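Local structure of oxidized polyvinyl alcohol hydrolase (Pseudomonas sp. VM15C, 3WWC) at residues Lys243-Thr251 with Trp316-Gly327. The protein hydrolyses beta-diketones such as 4,6-nonanedione and those of oxidized polyvinyl alcohol, the second step in breaking down polyvinyl alcohol. The protein carries 1 engineered substitution. Sequence-based numbering, arbitrary orientation.
Sequences KVGPLIVMT and WALDTLASHPKG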
# COMPACT_ATOMS: atom_id res chain seq x y z
N LYS A 243 1.78 -3.42 -19.09
CA LYS A 243 3.15 -3.18 -18.64
C LYS A 243 3.23 -2.02 -17.67
O LYS A 243 2.62 -0.96 -17.87
CB LYS A 243 4.09 -2.89 -19.80
CG LYS A 243 5.54 -3.06 -19.36
CD LYS A 243 6.54 -3.00 -20.48
CE LYS A 243 7.92 -3.27 -19.91
NZ LYS A 243 8.96 -3.30 -21.00
N VAL A 244 3.95 -2.24 -16.58
CA VAL A 244 4.12 -1.17 -15.60
C VAL A 244 5.57 -0.75 -15.60
O VAL A 244 6.45 -1.44 -16.11
CB VAL A 244 3.68 -1.58 -14.12
CG1 VAL A 244 2.22 -1.93 -14.11
CG2 VAL A 244 4.52 -2.71 -13.55
N GLY A 245 5.79 0.45 -15.08
CA GLY A 245 7.11 1.02 -14.92
C GLY A 245 7.96 0.17 -13.97
O GLY A 245 7.44 -0.73 -13.26
N PRO A 246 9.25 0.45 -13.86
CA PRO A 246 10.17 -0.31 -13.01
C PRO A 246 9.89 -0.16 -11.53
O PRO A 246 9.87 0.97 -11.01
CB PRO A 246 11.53 0.25 -13.38
CG PRO A 246 11.33 0.91 -14.64
CD PRO A 246 9.97 1.47 -14.64
N LEU A 247 9.72 -1.29 -10.83
CA LEU A 247 9.40 -1.29 -9.42
C LEU A 247 10.02 -2.45 -8.69
O LEU A 247 10.44 -3.43 -9.30
CB LEU A 247 7.87 -1.52 -9.22
CG LEU A 247 6.90 -0.51 -9.83
CD1 LEU A 247 5.47 -1.10 -9.76
CD2 LEU A 247 6.97 0.84 -9.09
N ILE A 248 10.05 -2.33 -7.37
CA ILE A 248 10.27 -3.46 -6.51
C ILE A 248 9.04 -3.48 -5.58
O ILE A 248 8.68 -2.46 -4.99
CB ILE A 248 11.58 -3.46 -5.73
CG1 ILE A 248 11.56 -4.64 -4.74
CG2 ILE A 248 11.84 -2.11 -5.02
CD1 ILE A 248 12.96 -4.97 -4.16
N VAL A 249 8.35 -4.61 -5.52
CA VAL A 249 7.15 -4.72 -4.70
C VAL A 249 7.31 -5.87 -3.75
O VAL A 249 7.66 -6.99 -4.16
CB VAL A 249 5.90 -4.95 -5.56
CG1 VAL A 249 4.64 -5.03 -4.69
CG2 VAL A 249 5.77 -3.82 -6.61
N MET A 250 7.06 -5.61 -2.48
CA MET A 250 7.14 -6.65 -1.44
C MET A 250 5.74 -6.81 -0.84
O MET A 250 5.25 -5.93 -0.14
CB MET A 250 8.12 -6.22 -0.34
CG MET A 250 8.28 -7.36 0.69
SD MET A 250 9.44 -6.88 2.04
CE MET A 250 10.98 -7.00 1.18
N THR A 251 5.11 -7.94 -1.16
CA THR A 251 3.75 -8.22 -0.67
C THR A 251 3.84 -9.11 0.55
O THR A 251 4.57 -10.11 0.52
CB THR A 251 2.95 -8.93 -1.73
OG1 THR A 251 2.88 -8.12 -2.92
CG2 THR A 251 1.53 -9.22 -1.22
N TRP A 316 14.49 -4.06 7.66
CA TRP A 316 14.83 -5.04 6.61
C TRP A 316 14.01 -4.78 5.34
O TRP A 316 14.55 -4.77 4.21
CB TRP A 316 14.58 -6.48 7.09
CG TRP A 316 14.80 -7.49 6.02
CD1 TRP A 316 16.01 -7.96 5.56
CD2 TRP A 316 13.80 -8.06 5.17
NE1 TRP A 316 15.82 -8.80 4.47
CE2 TRP A 316 14.47 -8.87 4.20
CE3 TRP A 316 12.41 -7.98 5.11
CZ2 TRP A 316 13.80 -9.56 3.21
CZ3 TRP A 316 11.74 -8.67 4.12
CH2 TRP A 316 12.44 -9.46 3.18
N ALA A 317 12.71 -4.55 5.52
CA ALA A 317 11.87 -4.35 4.32
C ALA A 317 12.23 -3.08 3.59
O ALA A 317 12.40 -3.11 2.36
CB ALA A 317 10.35 -4.34 4.74
N LEU A 318 12.37 -1.95 4.29
CA LEU A 318 12.69 -0.71 3.59
C LEU A 318 14.07 -0.75 2.99
O LEU A 318 14.23 -0.29 1.86
CB LEU A 318 12.51 0.51 4.52
CG LEU A 318 11.15 1.27 4.35
CD1 LEU A 318 10.95 1.90 2.97
CD2 LEU A 318 10.04 0.28 4.66
N ASP A 319 15.04 -1.32 3.68
CA ASP A 319 16.37 -1.39 3.10
C ASP A 319 16.40 -2.33 1.91
O ASP A 319 17.21 -2.12 0.99
CB ASP A 319 17.40 -1.83 4.15
CG ASP A 319 17.60 -0.79 5.24
OD1 ASP A 319 17.09 0.34 5.13
OD2 ASP A 319 18.26 -1.11 6.26
N THR A 320 15.54 -3.36 1.89
CA THR A 320 15.46 -4.27 0.74
C THR A 320 14.87 -3.50 -0.44
O THR A 320 15.40 -3.56 -1.58
CB THR A 320 14.55 -5.44 1.07
OG1 THR A 320 15.20 -6.27 2.06
CG2 THR A 320 14.29 -6.28 -0.20
N LEU A 321 13.80 -2.72 -0.21
CA LEU A 321 13.26 -1.93 -1.32
C LEU A 321 14.33 -0.92 -1.83
O LEU A 321 14.53 -0.79 -3.05
CB LEU A 321 12.00 -1.12 -0.87
CG LEU A 321 10.83 -1.95 -0.35
CD1 LEU A 321 9.71 -0.95 -0.01
CD2 LEU A 321 10.32 -2.93 -1.41
N ALA A 322 15.03 -0.26 -0.91
CA ALA A 322 16.04 0.75 -1.31
C ALA A 322 17.24 0.13 -2.05
O ALA A 322 17.96 0.83 -2.75
CB ALA A 322 16.53 1.51 -0.02
N SER A 323 17.40 -1.17 -1.92
CA SER A 323 18.49 -1.85 -2.67
C SER A 323 18.17 -1.96 -4.14
O SER A 323 19.01 -2.43 -4.95
CB SER A 323 18.75 -3.24 -2.07
OG SER A 323 17.78 -4.21 -2.45
N HIS A 324 16.96 -1.61 -4.53
CA HIS A 324 16.56 -1.70 -5.93
C HIS A 324 16.01 -0.35 -6.34
O HIS A 324 14.80 -0.18 -6.50
CB HIS A 324 15.49 -2.78 -6.08
CG HIS A 324 15.32 -3.22 -7.50
ND1 HIS A 324 16.29 -3.96 -8.14
CD2 HIS A 324 14.36 -2.96 -8.42
CE1 HIS A 324 15.94 -4.14 -9.40
NE2 HIS A 324 14.78 -3.55 -9.60
N PRO A 325 16.89 0.65 -6.54
CA PRO A 325 16.44 1.98 -6.94
C PRO A 325 15.77 1.90 -8.32
O PRO A 325 16.10 1.04 -9.16
CB PRO A 325 17.71 2.83 -6.89
CG PRO A 325 18.82 1.82 -7.17
CD PRO A 325 18.36 0.57 -6.41
N LYS A 326 14.83 2.80 -8.58
CA LYS A 326 14.05 2.77 -9.78
C LYS A 326 14.88 2.70 -11.05
O LYS A 326 15.77 3.51 -11.26
CB LYS A 326 13.14 3.99 -9.83
CG LYS A 326 12.01 3.78 -10.84
CD LYS A 326 11.04 4.90 -10.80
CE LYS A 326 9.85 4.67 -11.69
NZ LYS A 326 8.98 3.48 -11.29
N GLY A 327 14.60 1.67 -11.84
CA GLY A 327 15.31 1.49 -13.13
C GLY A 327 16.44 0.51 -13.04
O GLY A 327 17.11 0.26 -14.05
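P246 meets the chain beyond the helix through both its ring and its carbonyl. P246 CB packs 3.7 Å from the backbone N of G327, a residue whose backbone angles would jam any CB against the preceding carbonyl O, which calls for glycine, and P246 O accepts a hydrogen bond of 2.7 Å from K326 NZ. That lysine runs extended and bends only at its last torsion (chi4 64°), which turns NZ back to P246 O, somewhat out of the carbonyl plane. The carbonyls of S191 and W194 also accept from NZ, so three backbone oxygens share one charge. A methionine in place of K326 would probably leave all three without this common donor and let the chain after the helix drift from P246. L247 sends its CD2 alongside the lysine's end. I248, facing the helix, brings branched bulk against L321 and H324: I248 CG2 lies 3.6 Å from L321 O, CG1 meets L321 CD2, and CD1 reaches H324 CB. Strand 247-253, inside the largely parallel sheet of an alpha/beta-hydrolase fold, is thus covered on one face by helix 310-322; residues 316-322 run nearly antiparallel to residues 247-251, at 157°. Two residues on, M250 faces the helix again. With CG anti to the backbone N (chi1 -176°), its unbranched chain extends until chi3 bends M250 CE onto W316, 3.5 Å from CZ3. M250 SD lies 4.6 Å from the centroid of the six-membered ring of W316, an oblique Met-aromatic contact, and 3.8 Å from A317 CB, alanine being small enough to admit it. T320 CG2 packs against the same CE, while T320 OG1 bonds back to W316 O.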